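Local coordinates for apical membrane antigen 1-like protein, soluble form (PDB 3ZLE) that may take part in host cell invasion as a parasite surface antigen, probably by binding a RON2 partner at the moving junction, at residues 244-249 / 262-267; 125-130 / 157-162; 16-21 / 345-350; 42-47 / 269-274. One frame throughout, in Å; residues are numbered along the deposited sequence.

All four contacts fall within the AMA1 family region of the ectodomain construct. Contacts 1 and 2 lie on opposite sides of the chain centre, their centres about 31 Å apart, and each involves a strand and a helix or helix exit in one of two PAN-like domains. The second segment of contact 4 follows closely on that of contact 1, in the same loop; their centres are about 21 Å apart, and those of contacts 2 and 4 about 19 Å. Contact 3 pairs the N-terminal helix with 345-350, spanning the other three in sequence, its centre about 33 Å from that of contact 4. A glycerol, probably from the crystallisation liquor, hydrogen-bonds to Asn346 O in contact 3.

Contact 1 of 4, residues 244-249 / 262-267; sequences SVQSDQ and ANPLVA
Val245 and Leu265 have CA atoms 8.2 Å apart and Gln246 and Asn263 9.1 Å; the start of the strand and the helix exit face each other, and no direct hydrogen bond joins them. The apolar part is one leucine methyl set against a valine fork: Leu265 CD1 lies 3.6 Å from Val245 CG2 and just as far from CG1. Leu265 places its CG beside the backbone N, anti to the carbonyl carbon (chi1 -71°), and the two side chains cross obliquely on the surface. The polar part is bridged by a water, which donates to Gln246 OE1 at 2.6 Å and to Asn263 OD1 at 2.8 Å. The two amide planes are turned 74° apart, and the water joins their oxygens; beside this bridge Asn263 CB lies 4.0 Å from Gln246 OE1.

Such an arrangement belongs to a PAN-like domain, in which helix 253-262 packs on an antiparallel sheet and the Cys256-Cys317 disulfide ties the two together. Segment 244-249 enters the edge strand of that sheet through a classic beta bulge, Val245 and Gln246 both facing Ile319. Asn263, the first residue to leave the helical path, opens a type I turn closed by Val266 N donating to Asn263 O at 2.9 Å. Its side chain makes an Asx turn as well: Leu265 N reaches Asn263 OD1 at 2.9 Å from above the carbonyl plane, 52° out of it. With the water, OD1 thus accepts two bonds, while ND2 donates to the carbonyls of Val260 and Ala301. These bonds hold the amide rotation of Asn263.

Contact 2 of 4, residues 125-130 / 157-162; sequences ALYAYS and CYVLSV
Tyr127 and Ala128 pack on Cys157 and Val159 in a buried helix-on-sheet contact of the kind that defines a PAN-like domain, here that of the earlier part of the chain. Helix 120-129 lies against strand 156-159 of a five-stranded antiparallel sheet, and the short segments run nearly the same way, 27° apart, with axes 8.4 Å from each other. A disulfide between Cys124 and Cys157 clips helix to strand one turn before Tyr127, as Cys256-Cys317 does in the later part of the chain, consistent with a repeated PAN-like fold.

No hydrogen bond passes between the two segments; beside the neighbouring disulfide the contact is apolar and sulfur-aromatic. Val159 CG2, anti to the carbonyl carbon and beside the backbone N, meets the Tyr127 ring and also Ala128 at CA, while CG1 faces Ala128 CB at 4.3 Å. The Tyr127 and Val159 side chains cross at about a right angle. With CG trans to the main-chain nitrogen (chi1 179°), the Tyr127 ring swings from the helix toward the strand and brings its CD2-CE2 side against both strand residues. Its far end is fixed too: the hydroxyl is hydrogen-bonded to Phe100 O and to the hydroxyl of Tyr94, while Leu108 and Arg111 of helix 105-112 touch the tyrosine side chain. Phe148 of the adjacent strand touches Ala128. At Tyr127 CD2 the two strand residues meet the same atom, Cys157 SG in an oblique sulfur-aromatic approach at 3.9 Å and Val159 CG2 at 3.5 Å.

Contact 3 of 4, residues 16-21 / 345-350; sequences ADFMKR and VNLPQC
Phe18 carries the whole helix side of this contact, meeting four consecutive residues, Val345 to Pro348. The principal interaction is CH-pi: Pro348 CD sits over the centre of one face of the Phe18 ring, 3.4 Å from the centroid and 8° off the ring normal. The proline ring leans onward to the base of the side chain, with CG 3.7 Å from Phe18 CB. A torsion that sets CG anti to the backbone N (chi1 -169°) sends the ring out from the helix toward the loop.

Van der Waals contacts complete the grip on the ring. Val345 CG2 approaches its edge, near the plane, at 4.2 Å from Phe18 CZ. Leu347 starts out pointing away from the helix, yet its CD2 comes back to 3.9 Å from Phe18 CE2, the two side chains crossing at about a right angle.

In polar terms the segments share no hydrogen bond. Asn346 O lies obliquely to the ring, 3.8 Å from Phe18 CZ, and accepts a hydrogen bond from a glycerol that probably came with the crystallisation liquor.

The contact seats the N-terminal helix 13-20 on the loop between strands 344-345 and 358-359, which includes Cys350, disulfide-bonded to Cys372. Strand 222-223 lies alongside, Val223 touching both Phe18 and Leu347, and Phe327 of strand 326-330 packs against Leu347 and Met19.

Contact 4 of 4, residues 42-47 / 269-274; sequences GYREVG and DAPTTY
Arg44 reaches from strand 43-45 to the backbone of Asp269 and takes its carbonyl oxygen mainly with NH1. NH1 donates to Asp269 O at 2.9 Å with an N-H...O angle of 145°. The nitrogen lies almost on the extension of the C=O bond, at 175°, though the oxygen is tilted 21° from the guanidinium plane. NH2 adds a weak bond to Asp269 O at 3.3 Å. A bend in the side chain at chi3 turns the group onto this carbonyl, and NH2 also gives a weak bond to Pro294 O.

Although the acid is close, it is the main chain of Asp269 that the arginine holds: Arg44 NH2 and Asp269 OD2 are 4.8 Å apart, not in contact. The carboxylate is occupied by other donors. OD2 accepts from the backbone N atoms of Leu36 and Gly31, and OD1 pairs with Ser296 OG, so both oxygens of this buried acid are satisfied. The nearby guanidinium would probably still help to keep the carboxylate ionised.

Apolar cover is slight. Pro271 CD meets the guanidinium at its edge, 3.8 Å from Arg44 NH1, while Asp269 CB lies 3.6 Å from Arg44 NH2. On the strand side, Arg44 O accepts from Tyr144 OH.

Arg44 of the 38-40/43-45 hairpin thus joins it to the start of the long irregular segment between helix 253-262 and strand 303-308, consistent with the extended domain II loop of AMA1 proteins, which packs across domain I beside the RON2-binding groove.

Contact 1 of 4, residues 244-249 / 262-267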
loop_
_atom_site.group_PDB
_atom_site.type_symbol
_atom_site.label_atom_id
_atom_site.label_comp_id
_atom_site.label_asym_id
_atom_site.label_seq_id
_atom_site.Cartn_x
_atom_site.Cartn_y
_atom_site.Cartn_z
ATOM N N SER A 244 2.106 -12.091 17.070
ATOM C CA SER A 244 1.469 -11.028 16.344
ATOM C C SER A 244 1.096 -9.836 17.200
ATOM O O SER A 244 1.089 -9.898 18.411
ATOM C CB SER A 244 0.270 -11.566 15.546
ATOM O OG SER A 244 0.739 -12.495 14.551
ATOM N N VAL A 245 0.847 -8.727 16.540
ATOM C CA VAL A 245 0.557 -7.471 17.190
ATOM C C VAL A 245 -0.957 -7.401 17.477
ATOM O O VAL A 245 -1.396 -6.808 18.476
ATOM C CB VAL A 245 1.020 -6.321 16.261
ATOM C CG1 VAL A 245 -0.085 -5.309 15.977
ATOM C CG2 VAL A 245 2.311 -5.687 16.774
ATOM N N GLN A 246 -1.752 -8.062 16.636
ATOM C CA GLN A 246 -3.167 -8.304 16.963
ATOM C C GLN A 246 -3.627 -9.487 16.152
ATOM O O GLN A 246 -3.036 -9.813 15.153
ATOM C CB GLN A 246 -4.024 -7.081 16.665
ATOM C CG GLN A 246 -4.301 -6.861 15.180
ATOM C CD GLN A 246 -5.262 -5.710 14.915
ATOM O OE1 GLN A 246 -4.884 -4.543 14.982
ATOM N NE2 GLN A 246 -6.462 -6.042 14.464
ATOM N N SER A 247 -4.636 -10.182 16.644
ATOM C CA SER A 247 -5.104 -11.391 16.011
ATOM C C SER A 247 -6.537 -11.604 16.419
ATOM O O SER A 247 -6.870 -12.589 17.036
ATOM C CB SER A 247 -4.266 -12.599 16.432
ATOM O OG SER A 247 -4.035 -12.614 17.833
ATOM N N ASP A 248 -7.376 -10.641 16.099
ATOM C CA ASP A 248 -8.777 -10.784 16.349
ATOM C C ASP A 248 -9.426 -11.570 15.210
ATOM O O ASP A 248 -8.778 -11.902 14.231
ATOM C CB ASP A 248 -9.426 -9.411 16.508
ATOM C CG ASP A 248 -8.816 -8.602 17.642
ATOM O OD1 ASP A 248 -8.260 -9.198 18.607
ATOM O OD2 ASP A 248 -8.928 -7.361 17.596
ATOM N N GLN A 249 -10.661 -11.988 15.427
ATOM C CA GLN A 249 -11.411 -12.711 14.441
ATOM C C GLN A 249 -11.743 -11.749 13.287
ATOM O O GLN A 249 -11.905 -10.555 13.491
ATOM C CB GLN A 249 -12.688 -13.275 15.093
ATOM C CG GLN A 249 -13.675 -13.915 14.138
ATOM C CD GLN A 249 -14.788 -12.972 13.715
ATOM O OE1 GLN A 249 -14.970 -11.903 14.295
ATOM N NE2 GLN A 249 -15.553 -13.378 12.712
ATOM N N ALA A 262 -5.320 -0.539 7.640
ATOM C CA ALA A 262 -5.816 0.521 8.545
ATOM C C ALA A 262 -5.316 0.393 9.978
ATOM O O ALA A 262 -5.630 1.219 10.802
ATOM C CB ALA A 262 -7.340 0.573 8.529
ATOM N N ASN A 263 -4.571 -0.657 10.282
ATOM C CA ASN A 263 -4.239 -0.958 11.688
ATOM C C ASN A 263 -3.305 0.051 12.335
ATOM O O ASN A 263 -2.389 0.573 11.681
ATOM C CB ASN A 263 -3.701 -2.372 11.849
ATOM C CG ASN A 263 -2.192 -2.436 11.781
ATOM O OD1 ASN A 263 -1.515 -2.269 12.792
ATOM N ND2 ASN A 263 -1.667 -2.849 10.630
ATOM N N PRO A 264 -3.530 0.342 13.634
ATOM C CA PRO A 264 -2.904 1.510 14.246
ATOM C C PRO A 264 -1.370 1.432 14.247
ATOM O O PRO A 264 -0.694 2.471 14.396
ATOM C CB PRO A 264 -3.468 1.514 15.677
ATOM C CG PRO A 264 -3.958 0.108 15.912
ATOM C CD PRO A 264 -4.400 -0.390 14.568
ATOM N N LEU A 265 -0.820 0.234 14.031
ATOM C CA LEU A 265 0.652 0.066 13.972
ATOM C C LEU A 265 1.254 -0.113 12.582
ATOM O O LEU A 265 2.395 -0.486 12.469
ATOM C CB LEU A 265 1.106 -1.098 14.845
ATOM C CG LEU A 265 1.043 -0.934 16.367
ATOM C CD1 LEU A 265 1.418 -2.211 17.089
ATOM C CD2 LEU A 265 1.854 0.230 16.872
ATOM N N VAL A 266 0.491 0.103 11.524
ATOM C CA VAL A 266 1.035 -0.080 10.182
ATOM C C VAL A 266 2.114 0.970 9.948
ATOM O O VAL A 266 2.016 2.074 10.487
ATOM C CB VAL A 266 -0.082 0.080 9.124
ATOM C CG1 VAL A 266 -0.657 1.508 9.172
ATOM C CG2 VAL A 266 0.452 -0.245 7.736
ATOM N N ALA A 267 3.144 0.653 9.159
ATOM C CA ALA A 267 4.126 1.689 8.786
ATOM C C ALA A 267 3.374 2.922 8.300
ATOM O O ALA A 267 2.575 2.837 7.381
ATOM C CB ALA A 267 5.070 1.195 7.687
HETATM O O HOH W 1 -2.573 -3.331 15.132
#

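Contact 2 of 4, residues 125-130 / 157-162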
loop_
_atom_site.group_PDB
_atom_site.type_symbol
_atom_site.label_atom_id
_atom_site.label_comp_id
_atom_site.label_asym_id
_atom_site.label_seq_id
_atom_site.Cartn_x
_atom_site.Cartn_y
_atom_site.Cartn_z
ATOM N N ALA A 125 3.203 6.622 -13.089
ATOM C CA ALA A 125 4.182 7.067 -12.092
ATOM C C ALA A 125 5.175 7.981 -12.801
ATOM O O ALA A 125 5.462 9.095 -12.304
ATOM C CB ALA A 125 4.894 5.879 -11.444
ATOM N N LEU A 126 5.550 7.592 -14.027
ATOM C CA LEU A 126 6.518 8.366 -14.839
ATOM C C LEU A 126 5.904 9.691 -15.205
ATOM O O LEU A 126 6.590 10.704 -15.250
ATOM C CB LEU A 126 6.928 7.633 -16.135
ATOM C CG LEU A 126 8.004 8.341 -16.992
ATOM C CD1 LEU A 126 9.227 8.693 -16.137
ATOM C CD2 LEU A 126 8.444 7.537 -18.238
ATOM N N TYR A 127 4.599 9.674 -15.479
ATOM C CA TYR A 127 3.900 10.879 -15.896
ATOM C C TYR A 127 3.876 11.866 -14.748
ATOM O O TYR A 127 4.079 13.041 -14.952
ATOM C CB TYR A 127 2.475 10.551 -16.314
ATOM C CG TYR A 127 1.656 11.707 -16.750
ATOM C CD1 TYR A 127 2.011 12.454 -17.864
ATOM C CD2 TYR A 127 0.480 12.041 -16.085
ATOM C CE1 TYR A 127 1.230 13.501 -18.290
ATOM C CE2 TYR A 127 -0.352 13.045 -16.567
ATOM C CZ TYR A 127 0.040 13.792 -17.639
ATOM O OH TYR A 127 -0.752 14.851 -18.087
ATOM N N ALA A 128 3.656 11.372 -13.553
ATOM C CA ALA A 128 3.742 12.193 -12.336
ATOM C C ALA A 128 5.184 12.683 -12.148
ATOM O O ALA A 128 5.404 13.847 -11.855
ATOM C CB ALA A 128 3.333 11.393 -11.142
ATOM N N TYR A 129 6.141 11.776 -12.305
ATOM C CA TYR A 129 7.550 12.054 -11.996
ATOM C C TYR A 129 8.064 13.177 -12.913
ATOM O O TYR A 129 8.746 14.072 -12.451
ATOM C CB TYR A 129 8.368 10.801 -12.200
ATOM C CG TYR A 129 9.793 10.880 -11.760
ATOM C CD1 TYR A 129 10.141 10.556 -10.473
ATOM C CD2 TYR A 129 10.830 11.124 -12.681
ATOM C CE1 TYR A 129 11.460 10.569 -10.059
ATOM C CE2 TYR A 129 12.155 11.081 -12.282
ATOM C CZ TYR A 129 12.461 10.811 -10.960
ATOM O OH TYR A 129 13.766 10.752 -10.511
ATOM N N SER A 130 7.536 13.208 -14.141
ATOM C CA SER A 130 7.851 14.219 -15.120
ATOM C C SER A 130 7.072 15.511 -14.961
ATOM O O SER A 130 7.321 16.460 -15.691
ATOM C CB SER A 130 7.543 13.701 -16.519
ATOM O OG SER A 130 8.152 12.457 -16.724
ATOM N N CYS A 157 -5.111 7.850 -15.673
ATOM C CA CYS A 157 -4.028 8.160 -14.734
ATOM C C CYS A 157 -4.301 9.539 -14.132
ATOM O O CYS A 157 -4.657 10.468 -14.857
ATOM C CB CYS A 157 -2.671 8.156 -15.461
ATOM S SG CYS A 157 -1.335 8.947 -14.482
ATOM N N TYR A 158 -4.168 9.640 -12.804
ATOM C CA TYR A 158 -4.338 10.895 -12.075
ATOM C C TYR A 158 -3.027 11.306 -11.444
ATOM O O TYR A 158 -2.367 10.501 -10.754
ATOM C CB TYR A 158 -5.408 10.763 -10.967
ATOM C CG TYR A 158 -6.811 10.479 -11.465
ATOM C CD1 TYR A 158 -7.160 9.213 -11.894
ATOM C CD2 TYR A 158 -7.816 11.459 -11.416
ATOM C CE1 TYR A 158 -8.450 8.914 -12.285
ATOM C CE2 TYR A 158 -9.114 11.174 -11.852
ATOM C CZ TYR A 158 -9.412 9.897 -12.282
ATOM O OH TYR A 158 -10.653 9.575 -12.742
ATOM N N VAL A 159 -2.701 12.588 -11.587
ATOM C CA VAL A 159 -1.660 13.203 -10.829
ATOM C C VAL A 159 -2.314 14.110 -9.796
ATOM O O VAL A 159 -3.111 14.995 -10.160
ATOM C CB VAL A 159 -0.735 14.055 -11.761
ATOM C CG1 VAL A 159 0.452 14.618 -10.971
ATOM C CG2 VAL A 159 -0.214 13.180 -12.872
ATOM N N LEU A 160 -2.015 13.882 -8.508
ATOM C CA LEU A 160 -2.634 14.643 -7.431
ATOM C C LEU A 160 -1.748 15.844 -7.055
ATOM O O LEU A 160 -0.671 15.671 -6.482
ATOM C CB LEU A 160 -2.807 13.768 -6.145
ATOM C CG LEU A 160 -3.560 12.421 -6.282
ATOM C CD1 LEU A 160 -3.669 11.712 -4.953
ATOM C CD2 LEU A 160 -4.942 12.544 -6.985
ATOM N N SER A 161 -2.297 17.034 -7.129
ATOM C CA SER A 161 -1.580 18.152 -6.563
ATOM C C SER A 161 -1.745 18.273 -5.040
ATOM O O SER A 161 -0.961 18.961 -4.391
ATOM C CB SER A 161 -1.922 19.435 -7.293
ATOM O OG SER A 161 -3.222 19.840 -6.960
ATOM N N VAL A 162 -2.647 17.486 -4.462
ATOM C CA VAL A 162 -2.734 17.404 -3.011
ATOM C C VAL A 162 -2.081 16.138 -2.519
ATOM O O VAL A 162 -2.504 15.052 -2.867
ATOM C CB VAL A 162 -4.194 17.481 -2.508
ATOM C CG1 VAL A 162 -4.261 17.488 -0.990
ATOM C CG2 VAL A 162 -4.865 18.726 -3.060
#

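Contact 3 of 4, residues 16-21 / 345-350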
loop_
_atom_site.group_PDB
_atom_site.type_symbol
_atom_site.label_atom_id
_atom_site.label_comp_id
_atom_site.label_asym_id
_atom_site.label_seq_id
_atom_site.Cartn_x
_atom_site.Cartn_y
_atom_site.Cartn_z
ATOM N N ALA A 16 13.426 -17.019 -4.126
ATOM C CA ALA A 16 14.055 -15.921 -3.407
ATOM C C ALA A 16 13.491 -14.622 -3.924
ATOM O O ALA A 16 13.092 -13.749 -3.147
ATOM C CB ALA A 16 15.595 -15.992 -3.565
ATOM N N ASP A 17 13.197 -14.597 -5.208
ATOM C CA ASP A 17 12.559 -13.401 -5.804
ATOM C C ASP A 17 11.170 -13.233 -5.340
ATOM O O ASP A 17 10.657 -12.133 -5.237
ATOM C CB ASP A 17 12.575 -13.495 -7.343
ATOM C CG ASP A 17 13.927 -13.247 -7.920
ATOM O OD1 ASP A 17 14.876 -12.981 -7.129
ATOM O OD2 ASP A 17 14.090 -13.424 -9.151
ATOM N N PHE A 18 10.506 -14.348 -5.028
ATOM C CA PHE A 18 9.170 -14.230 -4.541
ATOM C C PHE A 18 9.160 -13.745 -3.098
ATOM O O PHE A 18 8.437 -12.814 -2.740
ATOM C CB PHE A 18 8.451 -15.564 -4.694
ATOM C CG PHE A 18 6.973 -15.481 -4.455
ATOM C CD1 PHE A 18 6.107 -15.065 -5.466
ATOM C CD2 PHE A 18 6.439 -15.837 -3.220
ATOM C CE1 PHE A 18 4.722 -15.036 -5.241
ATOM C CE2 PHE A 18 5.074 -15.856 -3.005
ATOM C CZ PHE A 18 4.209 -15.488 -4.042
ATOM N N MET A 19 10.036 -14.319 -2.274
ATOM C CA MET A 19 10.103 -13.918 -0.851
ATOM C C MET A 19 10.556 -12.456 -0.715
ATOM O O MET A 19 10.048 -11.702 0.111
ATOM C CB MET A 19 11.072 -14.861 -0.095
ATOM C CG MET A 19 10.754 -15.079 1.374
ATOM S SD MET A 19 9.094 -15.729 1.695
ATOM C CE MET A 19 8.418 -14.340 2.602
ATOM N N LYS A 20 11.553 -12.062 -1.514
ATOM C CA LYS A 20 12.098 -10.674 -1.439
ATOM C C LYS A 20 10.980 -9.653 -1.503
ATOM O O LYS A 20 11.098 -8.546 -0.950
ATOM C CB LYS A 20 13.022 -10.398 -2.617
ATOM C CG LYS A 20 14.408 -10.960 -2.516
ATOM C CD LYS A 20 15.211 -10.548 -3.756
ATOM C CE LYS A 20 16.260 -11.591 -4.148
ATOM N NZ LYS A 20 16.931 -12.250 -2.982
ATOM N N ARG A 21 9.941 -9.977 -2.256
ATOM C CA ARG A 21 8.882 -9.011 -2.525
ATOM C C ARG A 21 8.285 -8.564 -1.204
ATOM O O ARG A 21 7.613 -7.523 -1.135
ATOM C CB ARG A 21 7.762 -9.652 -3.332
ATOM C CG ARG A 21 8.030 -10.063 -4.740
ATOM C CD ARG A 21 6.706 -10.734 -5.273
ATOM N NE ARG A 21 6.726 -11.097 -6.693
ATOM C CZ ARG A 21 6.290 -10.293 -7.690
ATOM N NH1 ARG A 21 5.931 -9.047 -7.433
ATOM N NH2 ARG A 21 6.272 -10.729 -8.956
ATOM N N VAL A 345 -2.488 -14.685 -5.756
ATOM C CA VAL A 345 -1.631 -15.423 -6.635
ATOM C C VAL A 345 -1.175 -16.684 -5.903
ATOM O O VAL A 345 -1.155 -16.732 -4.673
ATOM C CB VAL A 345 -0.372 -14.619 -7.036
ATOM C CG1 VAL A 345 -0.671 -13.433 -7.901
ATOM C CG2 VAL A 345 0.545 -14.370 -5.865
ATOM N N ASN A 346 -0.723 -17.656 -6.660
ATOM C CA ASN A 346 -0.093 -18.801 -6.054
ATOM C C ASN A 346 1.355 -18.599 -5.637
ATOM O O ASN A 346 2.070 -17.737 -6.179
ATOM C CB ASN A 346 -0.222 -19.995 -6.970
ATOM C CG ASN A 346 -1.602 -20.618 -6.890
ATOM O OD1 ASN A 346 -2.162 -20.764 -5.797
ATOM N ND2 ASN A 346 -2.212 -20.843 -8.037
ATOM N N LEU A 347 1.796 -19.473 -4.743
ATOM C CA LEU A 347 3.197 -19.657 -4.463
ATOM C C LEU A 347 3.826 -20.099 -5.751
ATOM O O LEU A 347 3.164 -20.727 -6.573
ATOM C CB LEU A 347 3.389 -20.754 -3.403
ATOM C CG LEU A 347 2.923 -20.430 -1.980
ATOM C CD1 LEU A 347 3.155 -21.615 -1.040
ATOM C CD2 LEU A 347 3.651 -19.170 -1.466
ATOM N N PRO A 348 5.117 -19.784 -5.936
ATOM C CA PRO A 348 5.788 -20.267 -7.118
ATOM C C PRO A 348 5.771 -21.776 -7.100
ATOM O O PRO A 348 5.865 -22.384 -6.047
ATOM C CB PRO A 348 7.246 -19.742 -6.985
ATOM C CG PRO A 348 7.273 -18.907 -5.734
ATOM C CD PRO A 348 5.863 -18.740 -5.221
ATOM N N GLN A 349 5.676 -22.374 -8.270
ATOM C CA GLN A 349 5.810 -23.788 -8.360
ATOM C C GLN A 349 7.191 -24.235 -7.989
ATOM O O GLN A 349 8.131 -23.449 -7.902
ATOM C CB GLN A 349 5.435 -24.298 -9.738
ATOM C CG GLN A 349 3.929 -24.514 -9.861
ATOM C CD GLN A 349 3.508 -25.079 -11.204
ATOM O OE1 GLN A 349 4.297 -25.126 -12.143
ATOM N NE2 GLN A 349 2.250 -25.511 -11.297
ATOM N N CYS A 350 7.337 -25.534 -7.951
ATOM C CA CYS A 350 8.343 -26.163 -7.197
ATOM C C CYS A 350 8.676 -27.339 -8.113
ATOM O O CYS A 350 7.827 -27.761 -8.869
ATOM C CB CYS A 350 7.661 -26.570 -5.876
ATOM S SG CYS A 350 8.380 -27.816 -4.912
#

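Contact 4 of 4, residues 42-47 / 269-274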
loop_
_atom_site.group_PDB
_atom_site.type_symbol
_atom_site.label_atom_id
_atom_site.label_comp_id
_atom_site.label_asym_id
_atom_site.label_seq_id
_atom_site.Cartn_x
_atom_site.Cartn_y
_atom_site.Cartn_z
ATOM N N GLY A 42 11.297 22.157 1.764
ATOM C CA GLY A 42 10.533 22.376 3.006
ATOM C C GLY A 42 9.215 21.602 3.127
ATOM O O GLY A 42 8.571 21.655 4.171
ATOM N N TYR A 43 8.850 20.797 2.124
ATOM C CA TYR A 43 7.597 20.023 2.242
ATOM C C TYR A 43 7.778 18.514 2.299
ATOM O O TYR A 43 8.629 17.957 1.593
ATOM C CB TYR A 43 6.641 20.370 1.129
ATOM C CG TYR A 43 6.307 21.812 1.062
ATOM C CD1 TYR A 43 5.214 22.335 1.773
ATOM C CD2 TYR A 43 7.028 22.658 0.236
ATOM C CE1 TYR A 43 4.860 23.672 1.653
ATOM C CE2 TYR A 43 6.716 24.007 0.138
ATOM C CZ TYR A 43 5.644 24.516 0.853
ATOM O OH TYR A 43 5.331 25.852 0.712
ATOM N N ARG A 44 6.899 17.848 3.056
ATOM C CA ARG A 44 6.834 16.373 3.040
ATOM C C ARG A 44 6.356 15.845 1.674
ATOM O O ARG A 44 5.464 16.423 1.040
ATOM C CB ARG A 44 5.932 15.877 4.168
ATOM C CG ARG A 44 6.086 16.713 5.408
ATOM C CD ARG A 44 5.831 15.922 6.680
ATOM N NE ARG A 44 6.454 14.615 6.637
ATOM C CZ ARG A 44 6.064 13.587 7.389
ATOM N NH1 ARG A 44 5.072 13.735 8.262
ATOM N NH2 ARG A 44 6.738 12.458 7.351
ATOM N N GLU A 45 7.063 14.854 1.155
ATOM C CA GLU A 45 6.868 14.425 -0.229
ATOM C C GLU A 45 6.628 12.909 -0.204
ATOM O O GLU A 45 7.219 12.202 0.648
ATOM C CB GLU A 45 8.114 14.805 -1.044
ATOM C CG GLU A 45 8.097 14.413 -2.501
ATOM C CD GLU A 45 9.361 14.856 -3.224
ATOM O OE1 GLU A 45 10.456 14.498 -2.749
ATOM O OE2 GLU A 45 9.266 15.571 -4.258
ATOM N N VAL A 46 5.637 12.440 -0.975
ATOM C CA VAL A 46 5.284 10.987 -0.989
ATOM C C VAL A 46 6.440 10.248 -1.591
ATOM O O VAL A 46 6.906 10.608 -2.662
ATOM C CB VAL A 46 4.005 10.693 -1.849
ATOM C CG1 VAL A 46 3.550 9.224 -1.707
ATOM C CG2 VAL A 46 2.862 11.618 -1.445
ATOM N N GLY A 47 6.883 9.161 -0.949
ATOM C CA GLY A 47 8.187 8.597 -1.275
ATOM C C GLY A 47 8.362 7.097 -1.490
ATOM O O GLY A 47 9.399 6.677 -1.952
ATOM N N ASP A 269 3.761 7.500 8.150
ATOM C CA ASP A 269 4.562 8.710 8.392
ATOM C C ASP A 269 3.731 9.882 8.925
ATOM O O ASP A 269 4.144 11.047 8.806
ATOM C CB ASP A 269 5.223 9.151 7.109
ATOM C CG ASP A 269 6.069 8.074 6.492
ATOM O OD1 ASP A 269 6.465 7.100 7.212
ATOM O OD2 ASP A 269 6.322 8.192 5.268
ATOM N N ALA A 270 2.506 9.605 9.367
ATOM C CA ALA A 270 1.669 10.679 9.952
ATOM C C ALA A 270 2.281 11.134 11.245
ATOM O O ALA A 270 2.844 10.317 11.982
ATOM C CB ALA A 270 0.242 10.209 10.189
ATOM N N PRO A 271 2.209 12.451 11.518
ATOM C CA PRO A 271 2.712 12.945 12.792
ATOM C C PRO A 271 1.882 12.386 13.927
ATOM O O PRO A 271 0.646 12.257 13.812
ATOM C CB PRO A 271 2.550 14.474 12.687
ATOM C CG PRO A 271 1.806 14.733 11.401
ATOM C CD PRO A 271 1.999 13.532 10.542
ATOM N N THR A 272 2.574 11.930 14.960
ATOM C CA THR A 272 1.938 11.226 16.061
ATOM C C THR A 272 1.640 12.201 17.192
ATOM O O THR A 272 1.040 11.847 18.203
ATOM C CB THR A 272 2.840 10.092 16.570
ATOM O OG1 THR A 272 2.099 9.259 17.466
ATOM C CG2 THR A 272 4.082 10.650 17.272
ATOM N N THR A 273 2.085 13.432 17.010
ATOM C CA THR A 273 1.911 14.472 17.998
ATOM C C THR A 273 1.092 15.565 17.348
ATOM O O THR A 273 1.002 15.632 16.124
ATOM C CB THR A 273 3.268 15.056 18.416
ATOM O OG1 THR A 273 4.061 15.285 17.239
ATOM C CG2 THR A 273 4.007 14.086 19.355
ATOM N N TYR A 274 0.487 16.416 18.161
ATOM C CA TYR A 274 -0.410 17.426 17.633
ATOM C C TYR A 274 0.008 18.830 18.050
ATOM O O TYR A 274 -0.372 19.304 19.121
ATOM C CB TYR A 274 -1.855 17.111 18.029
ATOM C CG TYR A 274 -2.244 15.684 17.703
ATOM C CD1 TYR A 274 -2.212 15.223 16.389
ATOM C CD2 TYR A 274 -2.544 14.773 18.712
ATOM C CE1 TYR A 274 -2.511 13.910 16.083
ATOM C CE2 TYR A 274 -2.860 13.457 18.415
ATOM C CZ TYR A 274 -2.839 13.032 17.097
ATOM O OH TYR A 274 -3.148 11.726 16.787
#